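Local atomic coordinates of trigger factor (Thermotoga maritima, PDB entry 2NSA), a protein that probably acts as a chaperone that keeps newly made proteins open and as a peptidyl-prolyl cis-trans isomerase, its C-terminal domain carrying intrinsic chaperone activity. Residues A[39-44]-A[94-99]; A[48-53]-A[87-92]; A[103-108]-A[157-162]. All blocks are in the same frame, centred on the assembly; numbering follows the deposited sequence.

Contact 1: A[39-44]-A[94-99]; sequences EIVEIE and RDRVIE
Val41 and Val97 mark the closest backbone approach of residues 39-44 to residues 94-99, with their CA atoms 6.8 Å apart. The first segment belongs to the connection between helix 25-36 and helix 47-64, and from Val41 to Glu44 its backbone is extended; the second is a regular stretch of the long helix 77-105. This is a loop laid on a helix in the all-helical C-terminal domain of trigger factor, held by apolar packing with no hydrogen bond across it.

Val41 points its CB at the helix and slides past Val97, the two side chains running in opposite directions. CG2 of Val97 lies 3.5 Å from CB of Val41. Ile40 crosses Val97 at about a right angle; its CG1 sits between the backbone N and the carbonyl carbon (chi1 65°), and the chain ends with CD1 at 4.0 Å from Val97 CG1. The buried Val97 thus receives a different neighbour on each of its two methyls. Farther along the loop, Ile43 CD1 rests 4.2 Å from CB of the solvent-exposed Arg96. Leu37 also touches Val97, and Phe3 touches Ile40. The tightest point is between Val41 CG1 and Val97 CG2, at 3.3 Å, shorter than ordinary van der Waals contact between methyls.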
loop_
_atom_site.group_PDB
_atom_site.type_symbol
_atom_site.label_atom_id
_atom_site.label_comp_id
_atom_site.label_asym_id
_atom_site.label_seq_id
_atom_site.Cartn_x
_atom_site.Cartn_y
_atom_site.Cartn_z
ATOM N N GLU A 39 1.354 11.582 5.585
ATOM C CA GLU A 39 1.526 12.825 6.332
ATOM C C GLU A 39 2.962 13.258 6.616
ATOM O O GLU A 39 3.208 14.435 6.882
ATOM C CB GLU A 39 0.761 12.733 7.652
ATOM C CG GLU A 39 -0.748 12.817 7.493
ATOM C CD GLU A 39 -1.489 12.557 8.792
ATOM O OE1 GLU A 39 -0.950 12.902 9.865
ATOM O OE2 GLU A 39 -2.617 12.018 8.736
ATOM N N ILE A 40 3.907 12.328 6.548
ATOM C CA ILE A 40 5.297 12.654 6.847
ATOM C C ILE A 40 6.200 12.890 5.646
ATOM O O ILE A 40 7.427 12.839 5.764
ATOM C CB ILE A 40 5.931 11.568 7.733
ATOM C CG1 ILE A 40 6.011 10.242 6.973
ATOM C CG2 ILE A 40 5.097 11.395 8.996
ATOM C CD1 ILE A 40 6.793 9.165 7.706
ATOM N N VAL A 41 5.601 13.147 4.488
ATOM C CA VAL A 41 6.387 13.407 3.292
ATOM C C VAL A 41 5.723 14.461 2.416
ATOM O O VAL A 41 4.507 14.636 2.452
ATOM C CB VAL A 41 6.602 12.113 2.464
ATOM C CG1 VAL A 41 5.288 11.646 1.869
ATOM C CG2 VAL A 41 7.637 12.354 1.379
ATOM N N GLU A 42 6.537 15.170 1.642
ATOM C CA GLU A 42 6.039 16.199 0.744
ATOM C C GLU A 42 6.407 15.838 -0.690
ATOM O O GLU A 42 7.534 15.425 -0.970
ATOM C CB GLU A 42 6.642 17.561 1.099
ATOM C CG GLU A 42 8.164 17.580 1.081
ATOM C CD GLU A 42 8.732 18.982 1.192
ATOM O OE1 GLU A 42 8.489 19.793 0.271
ATOM O OE2 GLU A 42 9.418 19.269 2.197
ATOM N N ILE A 43 5.442 15.992 -1.591
ATOM C CA ILE A 43 5.638 15.697 -3.006
ATOM C C ILE A 43 5.371 16.969 -3.802
ATOM O O ILE A 43 4.349 17.628 -3.608
ATOM C CB ILE A 43 4.642 14.621 -3.509
ATOM C CG1 ILE A 43 4.840 13.307 -2.750
ATOM C CG2 ILE A 43 4.814 14.418 -5.012
ATOM C CD1 ILE A 43 6.065 12.521 -3.165
ATOM N N GLU A 44 6.289 17.310 -4.697
ATOM C CA GLU A 44 6.126 18.490 -5.534
ATOM C C GLU A 44 5.752 18.024 -6.941
ATOM O O GLU A 44 6.619 17.738 -7.762
ATOM C CB GLU A 44 7.426 19.303 -5.551
ATOM C CG GLU A 44 8.676 18.502 -5.890
ATOM C CD GLU A 44 9.960 19.282 -5.635
ATOM O OE1 GLU A 44 9.922 20.532 -5.682
ATOM O OE2 GLU A 44 11.008 18.644 -5.392
ATOM N N ARG A 94 2.662 7.838 -0.130
ATOM C CA ARG A 94 2.839 6.592 0.594
ATOM C C ARG A 94 3.903 5.719 -0.058
ATOM O O ARG A 94 4.785 5.182 0.624
ATOM C CB ARG A 94 1.513 5.827 0.658
ATOM C CG ARG A 94 1.491 4.732 1.709
ATOM C CD ARG A 94 0.139 4.031 1.799
ATOM N NE ARG A 94 -0.966 4.943 2.075
ATOM C CZ ARG A 94 -1.803 5.405 1.151
ATOM N NH1 ARG A 94 -1.658 5.040 -0.113
ATOM N NH2 ARG A 94 -2.799 6.217 1.494
ATOM N N ASP A 95 3.828 5.562 -1.376
ATOM C CA ASP A 95 4.814 4.732 -2.048
ATOM C C ASP A 95 6.225 5.306 -1.930
ATOM O O ASP A 95 7.188 4.555 -1.795
ATOM C CB ASP A 95 4.421 4.497 -3.509
ATOM C CG ASP A 95 3.199 3.599 -3.639
ATOM O OD1 ASP A 95 2.819 2.966 -2.631
ATOM O OD2 ASP A 95 2.621 3.518 -4.748
ATOM N N ARG A 96 6.358 6.630 -1.970
ATOM C CA ARG A 96 7.675 7.238 -1.820
ATOM C C ARG A 96 8.213 6.949 -0.409
ATOM O O ARG A 96 9.381 6.563 -0.246
ATOM C CB ARG A 96 7.597 8.751 -2.042
ATOM C CG ARG A 96 8.879 9.498 -1.667
ATOM C CD ARG A 96 10.071 9.081 -2.507
ATOM N NE ARG A 96 11.226 9.924 -2.182
ATOM C CZ ARG A 96 12.486 9.648 -2.506
ATOM N NH1 ARG A 96 12.780 8.540 -3.175
ATOM N NH2 ARG A 96 13.454 10.480 -2.150
ATOM N N VAL A 97 7.370 7.129 0.606
ATOM C CA VAL A 97 7.785 6.880 1.992
ATOM C C VAL A 97 8.223 5.428 2.184
ATOM O O VAL A 97 9.251 5.152 2.818
ATOM C CB VAL A 97 6.643 7.189 2.997
ATOM C CG1 VAL A 97 7.084 6.834 4.420
ATOM C CG2 VAL A 97 6.275 8.652 2.917
ATOM N N ILE A 98 7.452 4.500 1.627
ATOM C CA ILE A 98 7.763 3.078 1.754
ATOM C C ILE A 98 9.075 2.741 1.063
ATOM O O ILE A 98 9.925 2.022 1.617
ATOM C CB ILE A 98 6.611 2.212 1.181
ATOM C CG1 ILE A 98 5.395 2.336 2.103
ATOM C CG2 ILE A 98 7.038 0.752 1.062
ATOM C CD1 ILE A 98 4.087 1.919 1.482
ATOM N N GLU A 99 9.253 3.278 -0.138
ATOM C CA GLU A 99 10.477 3.023 -0.898
ATOM C C GLU A 99 11.697 3.566 -0.151
ATOM O O GLU A 99 12.723 2.883 -0.038
ATOM C CB GLU A 99 10.374 3.647 -2.295
ATOM C CG GLU A 99 11.445 3.148 -3.244
ATOM C CD GLU A 99 11.123 3.447 -4.699
ATOM O OE1 GLU A 99 10.267 2.745 -5.293
ATOM O OE2 GLU A 99 11.725 4.390 -5.242
#

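Contact 2: A[48-53]-A[87-92]; sequences RTLEIL and RILDDI
Leu53 and Ile92 meet tip to tip, CD1 of the leucine standing 3.8 Å from CD1 of the isoleucine. One turn earlier on the second helix, Ile88 passes Leu53 at a slant: its CG2 lies 3.8 Å from the same Leu53 CD1, and its CD1 reaches beyond the side chain to the backbone, 3.7 Å from the carbonyl O of Leu53. CG1 of Ile88 is anti to its own carbonyl carbon (chi1 -72°), leaving CG2 anti to the backbone N, and the two branches lie against different parts of Leu53.

Leu50, one turn before Leu53, also crosses Ile92 obliquely, with CD2 at 4.2 Å from Ile92 CD1. That isoleucine methyl therefore touches one leucine from each turn. The other Leu50 methyl, CD1, makes a looser contact with Leu89 CD2 at 4.5 Å, and Ile45 adds to the packing round the buried Leu50. No hydrogen bond joins the segments.

The axes of segments 48-53 and 87-92 approach to 10.4 Å at 107°, so these stretches of helices 47-64 and 77-105 run nearly perpendicular. Such steep crossing through aliphatic residues, two of them spaced i, i+3 and two i, i+4, is apolar helix-helix packing within the all-helical C-terminal domain of trigger factor.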
loop_
_atom_site.group_PDB
_atom_site.type_symbol
_atom_site.label_atom_id
_atom_site.label_comp_id
_atom_site.label_asym_id
_atom_site.label_seq_id
_atom_site.Cartn_x
_atom_site.Cartn_y
_atom_site.Cartn_z
ATOM N N ARG A 48 -1.797 19.291 -12.930
ATOM C CA ARG A 48 -2.109 18.674 -14.210
ATOM C C ARG A 48 -1.802 17.175 -14.182
ATOM O O ARG A 48 -2.596 16.364 -14.669
ATOM C CB ARG A 48 -1.343 19.352 -15.355
ATOM C CG ARG A 48 -1.656 18.778 -16.742
ATOM C CD ARG A 48 -3.151 18.776 -17.050
ATOM N NE ARG A 48 -3.450 17.976 -18.240
ATOM C CZ ARG A 48 -4.609 17.361 -18.455
ATOM N NH1 ARG A 48 -5.588 17.453 -17.565
ATOM N NH2 ARG A 48 -4.778 16.635 -19.553
ATOM N N THR A 49 -0.664 16.798 -13.605
ATOM C CA THR A 49 -0.311 15.381 -13.530
ATOM C C THR A 49 -1.390 14.618 -12.767
ATOM O O THR A 49 -1.789 13.514 -13.160
ATOM C CB THR A 49 1.035 15.167 -12.806
ATOM O OG1 THR A 49 2.088 15.761 -13.575
ATOM C CG2 THR A 49 1.318 13.676 -12.640
ATOM N N LEU A 50 -1.855 15.207 -11.672
ATOM C CA LEU A 50 -2.894 14.579 -10.863
ATOM C C LEU A 50 -4.206 14.471 -11.648
ATOM O O LEU A 50 -4.897 13.453 -11.557
ATOM C CB LEU A 50 -3.086 15.360 -9.558
ATOM C CG LEU A 50 -1.831 15.345 -8.666
ATOM C CD1 LEU A 50 -2.059 16.176 -7.406
ATOM C CD2 LEU A 50 -1.485 13.913 -8.291
ATOM N N GLU A 51 -4.553 15.502 -12.418
ATOM C CA GLU A 51 -5.779 15.441 -13.219
ATOM C C GLU A 51 -5.686 14.262 -14.177
ATOM O O GLU A 51 -6.651 13.526 -14.372
ATOM C CB GLU A 51 -5.978 16.715 -14.048
ATOM C CG GLU A 51 -6.168 17.961 -13.232
ATOM C CD GLU A 51 -6.401 19.187 -14.091
ATOM O OE1 GLU A 51 -5.929 19.211 -15.251
ATOM O OE2 GLU A 51 -7.046 20.138 -13.596
ATOM N N ILE A 52 -4.512 14.087 -14.780
ATOM C CA ILE A 52 -4.305 12.991 -15.722
ATOM C C ILE A 52 -4.443 11.636 -15.031
ATOM O O ILE A 52 -5.051 10.712 -15.586
ATOM C CB ILE A 52 -2.913 13.083 -16.393
ATOM C CG1 ILE A 52 -2.836 14.355 -17.249
ATOM C CG2 ILE A 52 -2.673 11.868 -17.280
ATOM C CD1 ILE A 52 -1.446 14.651 -17.771
ATOM N N LEU A 53 -3.890 11.513 -13.826
ATOM C CA LEU A 53 -3.969 10.250 -13.095
ATOM C C LEU A 53 -5.411 9.942 -12.700
ATOM O O LEU A 53 -5.837 8.784 -12.710
ATOM C CB LEU A 53 -3.071 10.289 -11.852
ATOM C CG LEU A 53 -1.587 10.447 -12.196
ATOM C CD1 LEU A 53 -0.758 10.397 -10.924
ATOM C CD2 LEU A 53 -1.159 9.338 -13.152
ATOM N N ARG A 87 -6.738 10.962 -2.953
ATOM C CA ARG A 87 -6.371 9.569 -2.692
ATOM C C ARG A 87 -5.139 9.197 -3.506
ATOM O O ARG A 87 -4.239 8.511 -3.015
ATOM C CB ARG A 87 -7.522 8.626 -3.055
ATOM C CG ARG A 87 -8.727 8.736 -2.131
ATOM C CD ARG A 87 -9.694 7.582 -2.351
ATOM N NE ARG A 87 -10.821 7.610 -1.417
ATOM C CZ ARG A 87 -11.698 6.619 -1.278
ATOM N NH1 ARG A 87 -11.580 5.520 -2.011
ATOM N NH2 ARG A 87 -12.690 6.724 -0.402
ATOM N N ILE A 88 -5.105 9.651 -4.755
ATOM C CA ILE A 88 -3.972 9.361 -5.627
ATOM C C ILE A 88 -2.717 10.049 -5.118
ATOM O O ILE A 88 -1.637 9.448 -5.112
ATOM C CB ILE A 88 -4.256 9.792 -7.079
ATOM C CG1 ILE A 88 -5.282 8.827 -7.690
ATOM C CG2 ILE A 88 -2.973 9.784 -7.909
ATOM C CD1 ILE A 88 -5.795 9.240 -9.053
ATOM N N LEU A 89 -2.850 11.303 -4.692
ATOM C CA LEU A 89 -1.691 12.014 -4.166
ATOM C C LEU A 89 -1.199 11.281 -2.925
ATOM O O LEU A 89 0.010 11.137 -2.717
ATOM C CB LEU A 89 -2.049 13.462 -3.812
ATOM C CG LEU A 89 -0.952 14.313 -3.169
ATOM C CD1 LEU A 89 0.300 14.326 -4.025
ATOM C CD2 LEU A 89 -1.489 15.724 -2.976
ATOM N N ASP A 90 -2.129 10.818 -2.095
ATOM C CA ASP A 90 -1.721 10.096 -0.891
ATOM C C ASP A 90 -0.996 8.797 -1.252
ATOM O O ASP A 90 -0.046 8.418 -0.569
ATOM C CB ASP A 90 -2.922 9.799 0.012
ATOM C CG ASP A 90 -3.312 10.989 0.877
ATOM O OD1 ASP A 90 -2.482 11.909 1.055
ATOM O OD2 ASP A 90 -4.447 11.000 1.398
ATOM N N ASP A 91 -1.428 8.121 -2.319
ATOM C CA ASP A 91 -0.773 6.879 -2.731
ATOM C C ASP A 91 0.656 7.174 -3.186
ATOM O O ASP A 91 1.589 6.421 -2.884
ATOM C CB ASP A 91 -1.496 6.185 -3.897
ATOM C CG ASP A 91 -2.848 5.610 -3.512
ATOM O OD1 ASP A 91 -3.071 5.316 -2.321
ATOM O OD2 ASP A 91 -3.687 5.431 -4.424
ATOM N N ILE A 92 0.817 8.253 -3.945
ATOM C CA ILE A 92 2.134 8.643 -4.437
ATOM C C ILE A 92 3.053 8.932 -3.253
ATOM O O ILE A 92 4.217 8.508 -3.237
ATOM C CB ILE A 92 2.037 9.884 -5.352
ATOM C CG1 ILE A 92 1.309 9.498 -6.640
ATOM C CG2 ILE A 92 3.433 10.392 -5.718
ATOM C CD1 ILE A 92 1.037 10.691 -7.569
#

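Contact 3: A[103-108]-A[157-162]; sequences QEKGIS and DLLLQE
Lys105 and Glu162 reach toward each other tip to tip and form a salt bridge, NZ donating to OE2 at 2.6 Å. The ammonium nitrogen approaches OE2 on its syn side, yet stands 29° out of the carboxylate plane, while the other oxygen, OE1, is farther from NZ at 3.5 Å. The lysine chain runs extended as far as CE and bends at its last torsion (chi4 -59°), which places NZ beside the acid. Glu162 is extended beyond CG, which carries its carboxylate out to the lysine. The proximity of opposite charges would be expected to favour their ionised forms. Lys10 lies near OE1 as a long, weak ion pair.

The methylene portion of the same lysine serves the apolar side of the contact: CE rests 3.8 Å from CD2 of Leu159, whose side chain it crosses at a slant. Here the C-terminal end of helix 77-105 packs against the C-terminal end of helix 140-160, within the chaperone domain at the C-terminus of trigger factor. Helix 77-105 is closed by a Schellman motif in which Gly106 takes a positive phi of 71°, and the chain beyond it brings Ile107 round to face Leu158. These two side chains also meet tip to tip, Ile107 CD1 lying 3.5 Å from Leu158 CD1. The same methyl of Leu158 touches Ile107 CG1 at 3.7 Å, and Leu151 packs on Ile107 from farther back along helix 140-160.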
loop_
_atom_site.group_PDB
_atom_site.type_symbol
_atom_site.label_atom_id
_atom_site.label_comp_id
_atom_site.label_asym_id
_atom_site.label_seq_id
_atom_site.Cartn_x
_atom_site.Cartn_y
_atom_site.Cartn_z
ATOM N N GLN A 103 14.959 1.578 1.596
ATOM C CA GLN A 103 16.362 1.893 1.343
ATOM C C GLN A 103 17.077 2.216 2.651
ATOM O O GLN A 103 18.198 1.761 2.878
ATOM C CB GLN A 103 16.481 3.074 0.377
ATOM C CG GLN A 103 15.765 2.834 -0.934
ATOM C CD GLN A 103 15.675 4.074 -1.787
ATOM O OE1 GLN A 103 15.803 5.189 -1.294
ATOM N NE2 GLN A 103 15.432 3.887 -3.080
ATOM N N GLU A 104 16.436 2.985 3.524
ATOM C CA GLU A 104 17.070 3.335 4.788
ATOM C C GLU A 104 17.273 2.137 5.701
ATOM O O GLU A 104 18.227 2.103 6.481
ATOM C CB GLU A 104 16.264 4.406 5.519
ATOM C CG GLU A 104 16.233 5.726 4.778
ATOM C CD GLU A 104 15.490 6.799 5.529
ATOM O OE1 GLU A 104 14.651 6.459 6.386
ATOM O OE2 GLU A 104 15.740 7.987 5.248
ATOM N N LYS A 105 16.389 1.151 5.599
ATOM C CA LYS A 105 16.479 -0.042 6.436
ATOM C C LYS A 105 17.255 -1.199 5.822
ATOM O O LYS A 105 17.443 -2.232 6.472
ATOM C CB LYS A 105 15.076 -0.520 6.802
ATOM C CG LYS A 105 14.357 0.412 7.753
ATOM C CD LYS A 105 13.001 -0.140 8.113
ATOM C CE LYS A 105 12.486 0.513 9.373
ATOM N NZ LYS A 105 13.438 0.271 10.496
ATOM N N GLY A 106 17.698 -1.036 4.581
ATOM C CA GLY A 106 18.449 -2.092 3.921
ATOM C C GLY A 106 17.592 -3.289 3.551
ATOM O O GLY A 106 18.070 -4.421 3.518
ATOM N N ILE A 107 16.319 -3.038 3.262
ATOM C CA ILE A 107 15.386 -4.096 2.899
ATOM C C ILE A 107 15.289 -4.223 1.379
ATOM O O ILE A 107 15.253 -3.217 0.664
ATOM C CB ILE A 107 13.980 -3.802 3.469
ATOM C CG1 ILE A 107 14.069 -3.585 4.983
ATOM C CG2 ILE A 107 13.024 -4.952 3.140
ATOM C CD1 ILE A 107 14.738 -4.733 5.726
ATOM N N SER A 108 15.246 -5.464 0.898
ATOM C CA SER A 108 15.158 -5.742 -0.534
ATOM C C SER A 108 14.373 -7.035 -0.753
ATOM O O SER A 108 13.894 -7.639 0.202
ATOM C CB SER A 108 16.567 -5.880 -1.116
ATOM O OG SER A 108 16.543 -5.896 -2.533
ATOM N N ASP A 157 5.626 -4.325 8.294
ATOM C CA ASP A 157 5.777 -5.227 9.439
ATOM C C ASP A 157 6.910 -4.772 10.354
ATOM O O ASP A 157 6.768 -4.780 11.578
ATOM C CB ASP A 157 6.019 -6.660 8.968
ATOM C CG ASP A 157 4.753 -7.324 8.437
ATOM O OD1 ASP A 157 3.672 -6.714 8.538
ATOM O OD2 ASP A 157 4.842 -8.458 7.928
ATOM N N LEU A 158 8.035 -4.376 9.766
ATOM C CA LEU A 158 9.168 -3.909 10.564
ATOM C C LEU A 158 8.796 -2.672 11.376
ATOM O O LEU A 158 9.151 -2.563 12.553
ATOM C CB LEU A 158 10.366 -3.593 9.666
ATOM C CG LEU A 158 11.158 -4.787 9.136
ATOM C CD1 LEU A 158 12.109 -4.326 8.037
ATOM C CD2 LEU A 158 11.937 -5.433 10.281
ATOM N N LEU A 159 8.094 -1.729 10.759
ATOM C CA LEU A 159 7.703 -0.531 11.486
ATOM C C LEU A 159 6.780 -0.880 12.650
ATOM O O LEU A 159 6.967 -0.390 13.762
ATOM C CB LEU A 159 7.011 0.473 10.557
ATOM C CG LEU A 159 7.882 1.082 9.457
ATOM C CD1 LEU A 159 7.012 1.971 8.572
ATOM C CD2 LEU A 159 9.029 1.886 10.063
ATOM N N LEU A 160 5.790 -1.731 12.400
ATOM C CA LEU A 160 4.861 -2.113 13.457
ATOM C C LEU A 160 5.580 -2.796 14.611
ATOM O O LEU A 160 5.228 -2.596 15.778
ATOM C CB LEU A 160 3.784 -3.045 12.910
ATOM C CG LEU A 160 2.848 -2.452 11.859
ATOM C CD1 LEU A 160 1.879 -3.525 11.406
ATOM C CD2 LEU A 160 2.098 -1.254 12.440
ATOM N N GLN A 161 6.580 -3.607 14.286
ATOM C CA GLN A 161 7.339 -4.321 15.305
ATOM C C GLN A 161 8.291 -3.401 16.070
ATOM O O GLN A 161 8.903 -3.813 17.058
ATOM C CB GLN A 161 8.097 -5.489 14.663
ATOM C CG GLN A 161 7.173 -6.657 14.312
ATOM C CD GLN A 161 7.755 -7.619 13.292
ATOM O OE1 GLN A 161 8.971 -7.715 13.131
ATOM N NE2 GLN A 161 6.883 -8.354 12.608
ATOM N N GLU A 162 8.402 -2.155 15.620
ATOM C CA GLU A 162 9.265 -1.182 16.287
ATOM C C GLU A 162 8.465 -0.312 17.254
ATOM O O GLU A 162 9.036 0.479 18.005
ATOM C CB GLU A 162 9.967 -0.284 15.262
ATOM C CG GLU A 162 10.887 -1.019 14.307
ATOM C CD GLU A 162 11.523 -0.090 13.286
ATOM O OE1 GLU A 162 10.826 0.817 12.789
ATOM O OE2 GLU A 162 12.714 -0.276 12.977
#

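Overall arrangement
All three contacts draw on helix 77-105, the longest helix of the chain. Contact 2 uses residues 87-92, contact 1 residues 94-99, and contact 3 the closing turn and the residues after it. Contacts 1 and 2 have centres 13 Å apart and touch through Ile43 CD1 and Ile92 CG2, 4.2 Å from each other; along the chain contact 2 is nested inside the loop that contact 1 closes. Contact 3 follows both in sequence, its centre 15 Å from that of contact 1 and 26 Å from that of contact 2, with about 12 Å between the nearest atoms of contacts 2 and 3. The isomerase activity belongs to the middle domain, absent from this fragment.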